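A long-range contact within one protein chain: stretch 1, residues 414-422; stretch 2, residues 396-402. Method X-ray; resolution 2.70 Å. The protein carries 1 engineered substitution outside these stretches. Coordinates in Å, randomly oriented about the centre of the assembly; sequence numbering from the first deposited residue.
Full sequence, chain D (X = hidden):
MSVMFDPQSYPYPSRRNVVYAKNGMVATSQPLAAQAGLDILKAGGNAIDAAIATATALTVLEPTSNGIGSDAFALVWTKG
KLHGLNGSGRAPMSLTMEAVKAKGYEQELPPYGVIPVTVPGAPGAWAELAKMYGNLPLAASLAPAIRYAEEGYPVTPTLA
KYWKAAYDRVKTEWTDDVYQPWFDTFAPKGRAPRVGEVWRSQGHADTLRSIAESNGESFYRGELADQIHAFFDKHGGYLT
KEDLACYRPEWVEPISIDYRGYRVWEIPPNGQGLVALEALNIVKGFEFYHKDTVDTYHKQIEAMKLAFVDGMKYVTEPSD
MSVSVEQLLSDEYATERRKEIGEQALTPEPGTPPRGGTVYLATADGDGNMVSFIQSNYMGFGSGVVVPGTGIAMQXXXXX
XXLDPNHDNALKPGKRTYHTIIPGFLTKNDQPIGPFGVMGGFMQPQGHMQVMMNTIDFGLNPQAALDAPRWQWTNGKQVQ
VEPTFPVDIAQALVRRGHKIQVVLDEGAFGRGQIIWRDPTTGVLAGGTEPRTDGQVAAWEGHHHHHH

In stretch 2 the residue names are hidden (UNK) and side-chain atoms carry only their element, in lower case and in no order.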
ATOM      1  N   GLY D 414     -45.476  -0.671 -27.486  1.00 44.62           N
ATOM      2  CA  GLY D 414     -46.140  -0.384 -26.217  1.00 45.06           C
ATOM      3  C   GLY D 414     -45.653  -1.220 -25.058  1.00 43.08           C
ATOM      4  O   GLY D 414     -46.291  -1.273 -24.012  1.00 43.66           O
ATOM      5  N   LYS D 415     -44.516  -1.874 -25.247  1.00 42.61           N
ATOM      6  CA  LYS D 415     -43.914  -2.701 -24.214  1.00 41.38           C
ATOM      7  C   LYS D 415     -42.733  -1.940 -23.620  1.00 38.22           C
ATOM      8  O   LYS D 415     -42.044  -1.220 -24.337  1.00 38.82           O
ATOM      9  CB  LYS D 415     -43.450  -4.012 -24.843  1.00 40.86           C
ATOM     10  CG  LYS D 415     -42.672  -4.943 -23.928  1.00 44.60           C
ATOM     11  CD  LYS D 415     -42.094  -6.105 -24.722  1.00 38.49           C
ATOM     12  CE  LYS D 415     -41.626  -7.216 -23.815  1.00 41.49           C
ATOM     13  NZ  LYS D 415     -40.957  -8.288 -24.569  1.00 37.16           N
ATOM     14  N   ARG D 416     -42.498  -2.066 -22.318  1.00 36.65           N
ATOM     15  CA  ARG D 416     -41.270  -1.502 -21.755  1.00 44.96           C
ATOM     16  C   ARG D 416     -40.230  -2.594 -21.498  1.00 43.28           C
ATOM     17  O   ARG D 416     -40.578  -3.723 -21.132  1.00 36.29           O
ATOM     18  CB  ARG D 416     -41.548  -0.649 -20.517  1.00 43.39           C
ATOM     19  CG  ARG D 416     -42.372  -1.347 -19.490  1.00 36.72           C
ATOM     20  CD  ARG D 416     -43.518  -0.483 -19.020  1.00 30.68           C
ATOM     21  NE  ARG D 416     -44.407  -1.273 -18.174  1.00 37.48           N
ATOM     22  CZ  ARG D 416     -44.657  -1.008 -16.896  1.00 38.97           C
ATOM     23  NH1 ARG D 416     -44.099   0.047 -16.309  1.00 50.23           N
ATOM     24  NH2 ARG D 416     -45.472  -1.791 -16.206  1.00 37.50           N
ATOM     25  N   THR D 417     -38.961  -2.251 -21.718  1.00 40.51           N
ATOM     26  CA  THR D 417     -37.885  -3.244 -21.757  1.00 37.60           C
ATOM     27  C   THR D 417     -37.235  -3.536 -20.408  1.00 39.90           C
ATOM     28  O   THR D 417     -37.410  -2.782 -19.442  1.00 43.69           O
ATOM     29  CB  THR D 417     -36.762  -2.816 -22.720  1.00 34.18           C
ATOM     30  OG1 THR D 417     -35.711  -3.786 -22.679  1.00 22.79           O
ATOM     31  CG2 THR D 417     -36.216  -1.447 -22.338  1.00 26.44           C
ATOM     32  N   TYR D 418     -36.500  -4.650 -20.372  1.00 34.53           N
ATOM     33  CA  TYR D 418     -35.492  -4.932 -19.365  1.00 34.09           C
ATOM     34  C   TYR D 418     -34.733  -3.642 -19.093  1.00 35.01           C
ATOM     35  O   TYR D 418     -34.141  -3.054 -20.006  1.00 37.51           O
ATOM     36  CB  TYR D 418     -34.543  -6.008 -19.904  1.00 39.75           C
ATOM     37  CG  TYR D 418     -33.419  -6.437 -18.985  1.00 33.17           C
ATOM     38  CD1 TYR D 418     -32.211  -5.754 -18.962  1.00 32.18           C
ATOM     39  CD2 TYR D 418     -33.550  -7.555 -18.166  1.00 34.60           C
ATOM     40  CE1 TYR D 418     -31.177  -6.148 -18.126  1.00 41.57           C
ATOM     41  CE2 TYR D 418     -32.522  -7.964 -17.328  1.00 41.25           C
ATOM     42  CZ  TYR D 418     -31.337  -7.255 -17.314  1.00 44.33           C
ATOM     43  OH  TYR D 418     -30.313  -7.655 -16.491  1.00 40.00           O
ATOM     44  N   HIS D 419     -34.764  -3.206 -17.836  1.00 31.64           N
ATOM     45  CA  HIS D 419     -34.218  -1.907 -17.441  1.00 32.79           C
ATOM     46  C   HIS D 419     -33.070  -2.090 -16.459  1.00 29.83           C
ATOM     47  O   HIS D 419     -33.190  -2.858 -15.514  1.00 33.70           O
ATOM     48  CB  HIS D 419     -35.317  -1.053 -16.806  1.00 29.29           C
ATOM     49  CG  HIS D 419     -35.300   0.374 -17.250  1.00 25.84           C
ATOM     50  ND1 HIS D 419     -34.413   1.299 -16.744  1.00 34.66           N
ATOM     51  CD2 HIS D 419     -36.061   1.036 -18.149  1.00 32.04           C
ATOM     52  CE1 HIS D 419     -34.632   2.471 -17.312  1.00 41.44           C
ATOM     53  NE2 HIS D 419     -35.626   2.339 -18.171  1.00 34.55           N
ATOM     54  N   THR D 420     -31.969  -1.378 -16.685  1.00 26.91           N
ATOM     55  CA  THR D 420     -30.750  -1.553 -15.878  1.00 26.78           C
ATOM     56  C   THR D 420     -30.721  -0.748 -14.582  1.00 25.27           C
ATOM     57  O   THR D 420     -30.098  -1.154 -13.601  1.00 25.75           O
ATOM     58  CB  THR D 420     -29.486  -1.202 -16.678  1.00 31.17           C
ATOM     59  OG1 THR D 420     -29.601   0.133 -17.201  1.00 20.59           O
ATOM     60  CG2 THR D 420     -29.281  -2.211 -17.804  1.00 25.98           C
ATOM     61  N   ILE D 421     -31.368   0.411 -14.624  1.00 29.47           N
ATOM     62  CA  ILE D 421     -31.567   1.284 -13.492  1.00 27.23           C
ATOM     63  C   ILE D 421     -32.297   0.579 -12.351  1.00 31.19           C
ATOM     64  O   ILE D 421     -33.439   0.132 -12.509  1.00 39.50           O
ATOM     65  CB  ILE D 421     -32.433   2.436 -13.942  1.00 29.07           C
ATOM     66  CG1 ILE D 421     -31.621   3.490 -14.654  1.00 18.89           C
ATOM     67  CG2 ILE D 421     -33.127   3.115 -12.788  1.00 46.98           C
ATOM     68  CD1 ILE D 421     -32.545   4.627 -15.013  1.00 44.19           C
ATOM     69  N   ILE D 422     -31.647   0.480 -11.198  1.00 26.23           N
ATOM     70  CA  ILE D 422     -32.255  -0.173 -10.040  1.00 22.87           C
ATOM     71  C   ILE D 422     -31.979   0.533  -8.700  1.00 26.36           C
ATOM     72  O   ILE D 422     -30.846   0.575  -8.221  1.00 28.87           O
ATOM     73  CB  ILE D 422     -31.894  -1.705  -9.959  1.00 25.54           C
ATOM     74  CG1 ILE D 422     -30.380  -1.945  -9.815  1.00 25.23           C
ATOM     75  CG2 ILE D 422     -32.457  -2.473 -11.174  1.00 12.06           C
ATOM     76  CD1 ILE D 422     -30.012  -3.369  -9.403  1.00 16.60           C
ATOM     77  N   UNK D 396     -31.894   6.484 -24.899  1.00 23.79           N
ATOM     78  CA  UNK D 396     -31.833   5.396 -25.882  1.00 25.98           C
ATOM     79  C   UNK D 396     -32.193   4.026 -25.301  1.00 23.39           C
ATOM     80  O   UNK D 396     -31.725   3.002 -25.781  1.00 18.33           O
ATOM     81  o   UNK D 396     -29.233   5.084 -24.615  1.00 29.16           O
ATOM     82  c   UNK D 396     -29.338   4.824 -25.808  1.00 24.49           C
ATOM     83  c   UNK D 396     -30.493   5.364 -26.644  1.00 23.08           C
ATOM     84  n   UNK D 396     -28.462   4.080 -26.449  1.00 18.13           N
ATOM     85  N   UNK D 397     -33.070   4.028 -24.299  1.00 25.86           N
ATOM     86  CA  UNK D 397     -33.481   2.813 -23.567  1.00 21.17           C
ATOM     87  C   UNK D 397     -33.967   1.632 -24.409  1.00 24.24           C
ATOM     88  O   UNK D 397     -33.748   0.492 -24.031  1.00 24.01           O
ATOM     89  c   UNK D 397     -34.915   2.027 -21.591  1.00 24.30           C
ATOM     90  n   UNK D 397     -32.956   2.346 -20.113  1.00 25.37           N
ATOM     91  n   UNK D 397     -31.649   0.711 -19.149  1.00 33.93           N
ATOM     92  n   UNK D 397     -31.335   2.932 -18.596  1.00 30.68           N
ATOM     93  c   UNK D 397     -34.530   3.167 -22.513  1.00 23.91           C
ATOM     94  c   UNK D 397     -33.718   1.391 -20.907  1.00 18.57           C
ATOM     95  c   UNK D 397     -31.978   1.996 -19.289  1.00 32.18           C
ATOM     96  N   UNK D 398     -34.596   1.903 -25.548  1.00 23.54           N
ATOM     97  CA  UNK D 398     -35.069   0.855 -26.452  1.00 27.36           C
ATOM     98  C   UNK D 398     -33.986  -0.036 -27.035  1.00 35.07           C
ATOM     99  O   UNK D 398     -34.280  -1.102 -27.584  1.00 33.61           O
ATOM    100  N   UNK D 399     -32.731   0.393 -26.907  1.00 34.14           N
ATOM    101  CA  UNK D 399     -31.576  -0.405 -27.316  1.00 33.95           C
ATOM    102  C   UNK D 399     -31.471  -1.733 -26.541  1.00 37.48           C
ATOM    103  O   UNK D 399     -30.844  -2.681 -27.018  1.00 37.65           O
ATOM    104  n   UNK D 399     -28.629  -0.324 -28.900  1.00 44.57           N
ATOM    105  c   UNK D 399     -27.501  -1.006 -28.977  1.00 47.59           C
ATOM    106  c   UNK D 399     -30.299   0.420 -27.163  1.00 34.94           C
ATOM    107  c   UNK D 399     -28.133  -0.986 -26.878  1.00 51.13           C
ATOM    108  c   UNK D 399     -29.053  -0.292 -27.590  1.00 39.12           C
ATOM    109  n   UNK D 399     -27.181  -1.419 -27.765  1.00 59.32           N
ATOM    110  N   UNK D 400     -32.106  -1.793 -25.368  1.00 32.24           N
ATOM    111  CA  UNK D 400     -32.127  -2.994 -24.522  1.00 35.13           C
ATOM    112  C   UNK D 400     -33.012  -4.127 -25.052  1.00 36.61           C
ATOM    113  O   UNK D 400     -32.859  -5.284 -24.647  1.00 36.07           O
ATOM    114  o   UNK D 400     -30.429  -3.060 -22.074  1.00 47.79           O
ATOM    115  n   UNK D 400     -31.483  -1.153 -21.511  1.00 36.78           N
ATOM    116  c   UNK D 400     -31.393  -2.298 -22.183  1.00 39.13           C
ATOM    117  c   UNK D 400     -32.562  -2.638 -23.092  1.00 37.23           C
ATOM    118  N   UNK D 401     -33.942  -3.786 -25.942  1.00 42.40           N
ATOM    119  CA  UNK D 401     -34.862  -4.759 -26.522  1.00 43.41           C
ATOM    120  C   UNK D 401     -34.122  -5.767 -27.391  1.00 44.87           C
ATOM    121  O   UNK D 401     -33.166  -5.418 -28.083  1.00 47.09           O
ATOM    122  c   UNK D 401     -39.267  -2.406 -25.260  1.00 36.72           C
ATOM    123  c   UNK D 401     -38.389  -1.565 -25.932  1.00 33.57           C
ATOM    124  c   UNK D 401     -39.061  -3.779 -25.277  1.00 39.10           C
ATOM    125  c   UNK D 401     -37.979  -4.306 -25.960  1.00 36.75           C
ATOM    126  c   UNK D 401     -35.911  -4.058 -27.390  1.00 41.01           C
ATOM    127  c   UNK D 401     -37.079  -3.479 -26.622  1.00 39.73           C
ATOM    128  c   UNK D 401     -37.305  -2.105 -26.611  1.00 30.50           C
ATOM    129  N   UNK D 402     -34.582  -7.012 -27.360  1.00 51.16           N
ATOM    130  CA  UNK D 402     -34.037  -8.057 -28.216  1.00 50.82           C
ATOM    131  C   UNK D 402     -34.820  -8.108 -29.518  1.00 51.90           C
ATOM    132  O   UNK D 402     -36.021  -7.843 -29.539  1.00 48.73           O
ATOM    133  o   UNK D 402     -33.446 -10.431 -28.247  1.00 56.25           O
ATOM    134  c   UNK D 402     -34.111  -9.416 -27.510  1.00 53.33           C
TER
HETATM  135  O   HOH W   1     -28.204   2.444 -17.531  1.00  8.66           O

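Position 396 carries four side-chain atoms: two carbons in line, the second bearing one oxygen and one nitrogen. They touch nothing on stretch 1. That planar fork is a carboxamide attached directly to CB, so the residue is N396. N396 OD1 stays 8.9 Å from T420 OG1, and both polar ends are hydrogen-bonded elsewhere in the structure.

Position 397 has seven side-chain atoms: three carbons, a nitrogen, then a carbon holding two more nitrogens. One terminal nitrogen lies 2.9 Å from T420 OG1, and the flat end group rests on the H419 ring. The unbranched chain ending in a flat CN3 group can only be arginine, R397. Its CA-to-CB bond points toward stretch 1, and chi angles of t, p, p fold the chain so that the guanidinium lies flat on the H419 ring, centres 3.7 Å apart and planes at 19°. R397 CD also sits over that ring, 3.7 Å from the H419 centroid and 22° off the normal. At the guanidinium edge, R397 NH1 donates to T420 OG1 with a nearly straight N-H...O angle of 172°. A water lies 2.7 Å from T420 OG1 and accepts a weak hydrogen bond from R397 NH2 at 3.3 Å.

Position 398 has no side-chain atoms and makes no contact with stretch 1; it is G398.

Position 399 shows one carbon followed by a five-membered ring of three carbons and two nitrogens, touching nothing on stretch 1: the imidazole of H399. Its CA-to-CB bond points away; the nearest approach of its side chain is H399 CB to T417 CG2, 7.9 Å, and the ring lies farther out.

Position 400 repeats the carbon, carbon, oxygen-plus-nitrogen pattern of 396. Its CB packs 3.4 Å from T417 OG1 and 3.5 Å from Y418 O, contacts that do not depend on how the amide is turned. It is N400.

Position 401 has seven carbons, one leading into a six-membered ring with no further substituent. T417 CB stands 3.5 Å from the ring centroid at 401 and 10° off the normal, a CH-pi contact over one face, while K415 O meets the edge 3.2 Å from a ring carbon of 401. This is F401, and that carbon is CZ.

Position 402 has one carbon and one oxygen, clear of stretch 1. With no second carbon on CB it is S402; S402 CB is 7.5 Å from K415 NZ.

R397 and N400, from the 3-10 segment 397-400, and F401 just after it make the contact; within the segment N400 N bonds to R397 O at 3.1 Å. Stretch 1 has no regular secondary structure, and the closest CA pair is T417 CA and F401 CA, 5.8 Å apart. There T417 covers the phenyl face; farther along, H419 supplies a flat surface for the guanidinium and T420 an acceptor at its edge. Together the two stretches bury 462 Å², combining aromatic packing with one directed hydrogen bond.

Stretch 2, residues 396-402: NRGHNFS
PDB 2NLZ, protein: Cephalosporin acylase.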